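Local coordinates for putative sugar isomerase (Parabacteroides distasonis, PDB 3LMZ), which is of unproven function but probably isomerises a sugar, and has a xylose isomerase-like TIM-barrel fold, at residues 108-113 / 129-134; 120-125 / 153-158. All coordinates share one frame; numbering follows the deposited sequence.

Interaction 1 of 2, residues 108-113 / 129-134; sequences GVPNYE and YAIHLH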
loop_
_atom_site.group_PDB
_atom_site.type_symbol
_atom_site.label_atom_id
_atom_site.label_comp_id
_atom_site.label_asym_id
_atom_site.label_seq_id
_atom_site.Cartn_x
_atom_site.Cartn_y
_atom_site.Cartn_z
ATOM N N GLY A 108 -17.105 7.719 21.197
ATOM C CA GLY A 108 -18.534 7.578 21.494
ATOM C C GLY A 108 -19.450 8.289 20.522
ATOM O O GLY A 108 -19.002 9.169 19.760
ATOM N N VAL A 109 -20.712 7.868 20.544
ATOM C CA VAL A 109 -21.758 8.587 19.870
ATOM C C VAL A 109 -22.906 8.761 20.858
ATOM O O VAL A 109 -23.818 7.947 20.891
ATOM C CB VAL A 109 -22.191 7.878 18.575
ATOM C CG1 VAL A 109 -23.185 8.745 17.761
ATOM C CG2 VAL A 109 -20.940 7.534 17.736
ATOM N N PRO A 110 -22.856 9.811 21.688
ATOM C CA PRO A 110 -23.946 10.048 22.692
ATOM C C PRO A 110 -25.057 10.890 22.091
ATOM O O PRO A 110 -24.765 11.885 21.384
ATOM C CB PRO A 110 -23.232 10.814 23.772
ATOM C CG PRO A 110 -22.170 11.586 23.050
ATOM C CD PRO A 110 -21.813 10.838 21.781
ATOM N N ASN A 111 -26.298 10.593 22.449
ATOM C CA ASN A 111 -27.403 11.468 22.063
ATOM C C ASN A 111 -27.059 12.897 22.564
ATOM O O ASN A 111 -26.449 13.092 23.638
ATOM C CB ASN A 111 -28.718 11.030 22.751
ATOM C CG ASN A 111 -29.273 9.716 22.221
ATOM O OD1 ASN A 111 -28.611 9.000 21.493
ATOM N ND2 ASN A 111 -30.513 9.401 22.598
ATOM N N TYR A 112 -27.438 13.910 21.802
ATOM C CA TYR A 112 -27.104 15.309 22.190
ATOM C C TYR A 112 -27.502 15.627 23.622
ATOM O O TYR A 112 -26.778 16.292 24.326
ATOM C CB TYR A 112 -27.853 16.330 21.292
ATOM C CG TYR A 112 -27.315 16.507 19.887
ATOM C CD1 TYR A 112 -25.999 16.792 19.634
ATOM C CD2 TYR A 112 -28.183 16.516 18.795
ATOM C CE1 TYR A 112 -25.526 16.933 18.356
ATOM C CE2 TYR A 112 -27.712 16.704 17.487
ATOM C CZ TYR A 112 -26.371 16.907 17.277
ATOM O OH TYR A 112 -25.813 17.098 16.014
ATOM N N GLU A 113 -28.676 15.180 24.021
ATOM C CA GLU A 113 -29.185 15.532 25.356
ATOM C C GLU A 113 -28.386 14.922 26.476
ATOM O O GLU A 113 -28.574 15.273 27.647
ATOM C CB GLU A 113 -30.684 15.182 25.496
ATOM C CG GLU A 113 -31.066 13.729 25.558
ATOM C CD GLU A 113 -31.182 13.015 24.196
ATOM O OE1 GLU A 113 -30.933 13.632 23.109
ATOM O OE2 GLU A 113 -31.558 11.791 24.233
ATOM N N TYR A 129 -12.966 11.853 25.743
ATOM C CA TYR A 129 -14.122 11.334 25.072
ATOM C C TYR A 129 -14.213 11.984 23.688
ATOM O O TYR A 129 -14.321 13.206 23.578
ATOM C CB TYR A 129 -15.388 11.654 25.870
ATOM C CG TYR A 129 -16.634 10.963 25.401
ATOM C CD1 TYR A 129 -17.329 11.446 24.296
ATOM C CD2 TYR A 129 -17.179 9.869 26.057
ATOM C CE1 TYR A 129 -18.489 10.835 23.855
ATOM C CE2 TYR A 129 -18.326 9.258 25.629
ATOM C CZ TYR A 129 -19.007 9.768 24.561
ATOM O OH TYR A 129 -20.162 9.153 24.141
ATOM N N ALA A 130 -14.122 11.167 22.640
ATOM C CA ALA A 130 -14.039 11.626 21.261
ATOM C C ALA A 130 -15.317 11.207 20.531
ATOM O O ALA A 130 -15.535 10.030 20.343
ATOM C CB ALA A 130 -12.815 11.020 20.554
ATOM N N ILE A 131 -16.133 12.178 20.145
ATOM C CA ILE A 131 -17.415 11.935 19.455
ATOM C C ILE A 131 -17.130 11.656 17.956
ATOM O O ILE A 131 -16.490 12.474 17.257
ATOM C CB ILE A 131 -18.380 13.132 19.578
ATOM C CG1 ILE A 131 -18.755 13.371 21.041
ATOM C CG2 ILE A 131 -19.621 12.881 18.698
ATOM C CD1 ILE A 131 -19.345 14.692 21.350
ATOM N N HIS A 132 -17.615 10.505 17.462
ATOM C CA HIS A 132 -17.400 10.143 16.038
ATOM C C HIS A 132 -18.417 10.833 15.133
ATOM O O HIS A 132 -19.565 10.423 15.084
ATOM C CB HIS A 132 -17.421 8.616 15.807
ATOM C CG HIS A 132 -16.954 8.242 14.439
ATOM N ND1 HIS A 132 -17.350 7.107 13.773
ATOM C CD2 HIS A 132 -16.116 8.890 13.590
ATOM C CE1 HIS A 132 -16.783 7.072 12.577
ATOM N NE2 HIS A 132 -16.028 8.143 12.428
ATOM N N LEU A 133 -17.925 11.788 14.349
ATOM C CA LEU A 133 -18.773 12.494 13.373
ATOM C C LEU A 133 -19.031 11.571 12.198
ATOM O O LEU A 133 -18.231 10.718 11.884
ATOM C CB LEU A 133 -18.152 13.825 12.986
ATOM C CG LEU A 133 -16.866 13.775 12.154
ATOM C CD1 LEU A 133 -17.168 13.733 10.625
ATOM C CD2 LEU A 133 -15.842 14.923 12.448
ATOM N N HIS A 134 -20.183 11.776 11.539
ATOM C CA HIS A 134 -20.798 10.748 10.698
ATOM C C HIS A 134 -21.182 11.121 9.289
ATOM O O HIS A 134 -21.610 10.227 8.552
ATOM C CB HIS A 134 -22.017 10.175 11.400
ATOM C CG HIS A 134 -21.663 9.208 12.473
ATOM N ND1 HIS A 134 -22.317 9.174 13.679
ATOM C CD2 HIS A 134 -20.740 8.210 12.504
ATOM C CE1 HIS A 134 -21.782 8.216 14.428
ATOM N NE2 HIS A 134 -20.840 7.601 13.732
#
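G108 and I131 pair as a parallel beta bridge between neighbouring strands of the barrel, 105-110 and 128-132, close to the ends of both strands. Two backbone hydrogen bonds make the bridge: G108 N gives to A130 O at 2.9 Å, and H132 N gives to G108 O at 3.0 Å. The same G108 O also takes a CA-H...O contact from I131 CA at 3.2 Å. The two short strand segments run at 74° to each other with this one bridge between them, and side chains carry the rest of the contact on both flanks.

On one flank P110 and Y129 reach toward each other tip to tip. Y129 holds CG anti to its backbone N (chi1 -170°). At the far end of the ring, Y129 OH lies 3.3 Å from P110 CD and 3.5 Å from G108 CA; the hydroxyl is buried and has no hydrogen-bonding partner in the model. P110 CD also touches I131 CG1 at 4.0 Å, while V118 of helix 115-125 packs on both P110 and Y129.

On the other flank V109 meets H134, again tip to tip. V109 CG2 sits 3.5 Å from H134 CE1, at the edge of the imidazole near its plane, and CG1 comes up to the same carbon. One face of that ring carries H132 O, 3.2 Å above its centre. H132 ND1 and H134 NE2 both bond a citrate, probably from the crystallisation liquor, which may mark the pocket, and H132 NE2 is held by D163. The two strands and helix 115-125 form a beta-alpha-beta unit of the TIM barrel, a fold in which ligands bind at the C-terminal ends of the strands, consistent with the citrate here.

Interaction 2 of 2, residues 120-125 / 153-158; sequences KKVKEY and DLDPRI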
loop_
_atom_site.group_PDB
_atom_site.type_symbol
_atom_site.label_atom_id
_atom_site.label_comp_id
_atom_site.label_asym_id
_atom_site.label_seq_id
_atom_site.Cartn_x
_atom_site.Cartn_y
_atom_site.Cartn_z
ATOM N N LYS A 120 -20.156 15.085 33.163
ATOM C CA LYS A 120 -20.069 14.545 34.524
ATOM C C LYS A 120 -19.118 13.343 34.580
ATOM O O LYS A 120 -18.257 13.223 35.481
ATOM C CB LYS A 120 -21.481 14.102 35.004
ATOM C CG LYS A 120 -21.564 13.684 36.419
ATOM C CD LYS A 120 -22.943 13.078 36.757
ATOM C CE LYS A 120 -23.730 13.917 37.625
ATOM N NZ LYS A 120 -25.026 13.239 37.966
ATOM N N LYS A 121 -19.193 12.447 33.584
ATOM C CA LYS A 121 -18.417 11.213 33.610
ATOM C C LYS A 121 -16.925 11.443 33.268
ATOM O O LYS A 121 -16.068 10.850 33.939
ATOM C CB LYS A 121 -19.067 10.158 32.691
ATOM C CG LYS A 121 -20.363 9.573 33.296
ATOM C CD LYS A 121 -20.019 8.554 34.397
ATOM C CE LYS A 121 -21.183 8.111 35.234
ATOM N NZ LYS A 121 -20.756 6.973 36.151
ATOM N N VAL A 122 -16.623 12.386 32.376
ATOM C CA VAL A 122 -15.230 12.658 32.131
ATOM C C VAL A 122 -14.605 13.255 33.382
ATOM O O VAL A 122 -13.424 12.969 33.639
ATOM C CB VAL A 122 -14.876 13.535 30.863
ATOM C CG1 VAL A 122 -15.338 12.881 29.558
ATOM C CG2 VAL A 122 -15.443 14.919 30.930
ATOM N N LYS A 123 -15.350 14.024 34.202
ATOM C CA LYS A 123 -14.821 14.545 35.470
ATOM C C LYS A 123 -14.581 13.437 36.490
ATOM O O LYS A 123 -13.593 13.436 37.202
ATOM C CB LYS A 123 -15.795 15.583 36.025
ATOM C CG LYS A 123 -15.765 16.890 35.240
ATOM C CD LYS A 123 -16.830 17.880 35.738
ATOM C CE LYS A 123 -16.597 19.304 35.267
ATOM N NZ LYS A 123 -16.610 19.509 33.749
ATOM N N GLU A 124 -15.507 12.486 36.551
ATOM C CA GLU A 124 -15.439 11.395 37.491
ATOM C C GLU A 124 -14.255 10.487 37.206
ATOM O O GLU A 124 -13.556 10.018 38.126
ATOM C CB GLU A 124 -16.748 10.603 37.453
ATOM C CG GLU A 124 -16.732 9.391 38.340
ATOM C CD GLU A 124 -17.960 8.526 38.272
ATOM O OE1 GLU A 124 -18.867 8.804 37.458
ATOM O OE2 GLU A 124 -18.021 7.519 39.033
ATOM N N TYR A 125 -13.982 10.197 35.941
ATOM C CA TYR A 125 -13.008 9.187 35.532
ATOM C C TYR A 125 -11.675 9.767 35.031
ATOM O O TYR A 125 -10.679 9.042 34.938
ATOM C CB TYR A 125 -13.571 8.280 34.441
ATOM C CG TYR A 125 -14.518 7.254 34.921
ATOM C CD1 TYR A 125 -15.837 7.596 35.176
ATOM C CD2 TYR A 125 -14.121 5.948 35.151
ATOM C CE1 TYR A 125 -16.731 6.665 35.657
ATOM C CE2 TYR A 125 -15.000 4.988 35.606
ATOM C CZ TYR A 125 -16.314 5.346 35.878
ATOM O OH TYR A 125 -17.190 4.403 36.363
ATOM N N ASP A 153 -18.170 24.603 24.922
ATOM C CA ASP A 153 -18.435 25.171 26.219
ATOM C C ASP A 153 -18.436 24.158 27.367
ATOM O O ASP A 153 -18.692 24.536 28.527
ATOM C CB ASP A 153 -19.760 25.941 26.196
ATOM C CG ASP A 153 -19.682 27.242 25.438
ATOM O OD1 ASP A 153 -18.570 27.788 25.208
ATOM O OD2 ASP A 153 -20.784 27.732 25.048
ATOM N N LEU A 154 -18.207 22.881 27.033
ATOM C CA LEU A 154 -18.214 21.807 27.998
ATOM C C LEU A 154 -16.770 21.449 28.420
ATOM O O LEU A 154 -15.817 22.110 28.020
ATOM C CB LEU A 154 -18.939 20.582 27.445
ATOM C CG LEU A 154 -20.396 20.838 27.015
ATOM C CD1 LEU A 154 -21.004 19.536 26.525
ATOM C CD2 LEU A 154 -21.219 21.498 28.173
ATOM N N ASP A 155 -16.612 20.411 29.209
ATOM C CA ASP A 155 -15.316 20.050 29.733
ATOM C C ASP A 155 -14.300 19.913 28.566
ATOM O O ASP A 155 -14.633 19.364 27.507
ATOM C CB ASP A 155 -15.445 18.699 30.438
ATOM C CG ASP A 155 -14.253 18.356 31.282
ATOM O OD1 ASP A 155 -13.210 18.003 30.671
ATOM O OD2 ASP A 155 -14.343 18.485 32.537
ATOM N N PRO A 156 -13.063 20.389 28.784
ATOM C CA PRO A 156 -12.024 20.301 27.764
ATOM C C PRO A 156 -11.703 18.883 27.286
ATOM O O PRO A 156 -11.117 18.717 26.196
ATOM C CB PRO A 156 -10.828 20.894 28.464
ATOM C CG PRO A 156 -11.356 21.787 29.442
ATOM C CD PRO A 156 -12.631 21.194 29.938
ATOM N N ARG A 157 -12.037 17.848 28.086
ATOM C CA ARG A 157 -11.798 16.467 27.726
ATOM C C ARG A 157 -12.813 15.823 26.757
ATOM O O ARG A 157 -12.653 14.681 26.377
ATOM C CB ARG A 157 -11.641 15.644 29.000
ATOM C CG ARG A 157 -10.377 15.941 29.796
ATOM C CD ARG A 157 -10.444 15.400 31.195
ATOM N NE ARG A 157 -11.440 16.120 31.994
ATOM C CZ ARG A 157 -11.544 16.065 33.311
ATOM N NH1 ARG A 157 -10.706 15.336 34.053
ATOM N NH2 ARG A 157 -12.468 16.803 33.943
ATOM N N ILE A 158 -13.844 16.584 26.372
ATOM C CA ILE A 158 -14.817 16.167 25.404
ATOM C C ILE A 158 -14.510 16.824 24.061
ATOM O O ILE A 158 -14.361 18.017 23.941
ATOM C CB ILE A 158 -16.237 16.515 25.803
ATOM C CG1 ILE A 158 -16.585 15.983 27.195
ATOM C CG2 ILE A 158 -17.165 15.945 24.754
ATOM C CD1 ILE A 158 -17.962 16.451 27.753
HETATM O O HOH W 1 -11.203 14.678 36.887
#
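D155 and K123 form a salt bridge that ties helix 115-125 to the loop leading into strand 158-163, on the outer layer of the TIM barrel. The loop makes a type I beta turn from D155 to I158, and D155 OD1 accepts from R157 N at 2.8 Å, which makes an Asx turn.

D155 turns CG anti to its own backbone N (chi1 -167°), and its carboxylate becomes the hub of a three-residue network. R157 grips it side-on within the loop: NE bonds OD1 and NH2 bonds OD2, each at 2.9 Å, with both oxygens close to the guanidinium plane. K123 NZ, 2.8 Å from D155 OD2, uses the anti lone pair of that oxygen, so OD2 serves two cations. The lysine chain runs nearly extended until it bends at its last torsion (chi4 61°), which swings NZ onto the carboxylate; D119 gives NZ a second acidic partner. An alanine in place of D155 would probably leave R157 NE and NH2 without their carboxylate, with only the NH1 side still tied to D126, undo the Asx turn, and deprive K123 NZ of one of its two acids.

Beneath the charges lies V122, whose CG2 touches D155 CG at 3.7 Å and I158 CG1 at 4.0 Å. The valine and isoleucine side chains cross at about a right angle, and the valine also touches Y129 of strand 128-132 and F95 of helix 88-101.

The R157 guanidinium lies against the helix, crossing the K123 side chain with NH2 3.5 Å from K123 CG. D126 makes a salt bridge with NH1, which also donates to a water that in turn donates to K123 O. V122 O stands 3.6 Å above the guanidinium plane, over its centre.

The two contacts lie 13 Å apart, centre to centre, on the same side of the chain's centre, and their segments alternate along the chain: 108-113, 120-125, 129-134, then 153-158. Interaction 1 joins the two strands of the beta-alpha-beta unit 105-110, 115-125, 128-132; interaction 2 fastens the helix of that unit to the loop entering the next strand, 158-163. They touch directly. Y129 N probably bonds R157 O at 2.9 Å, and Y129 CB packs on V122 CG1 at 3.9 Å. Strand pairing inside and helix-to-loop bonding outside thus meet at Y129, linking consecutive units of the barrel from the strand ends near the bound citrate out to the helical layer.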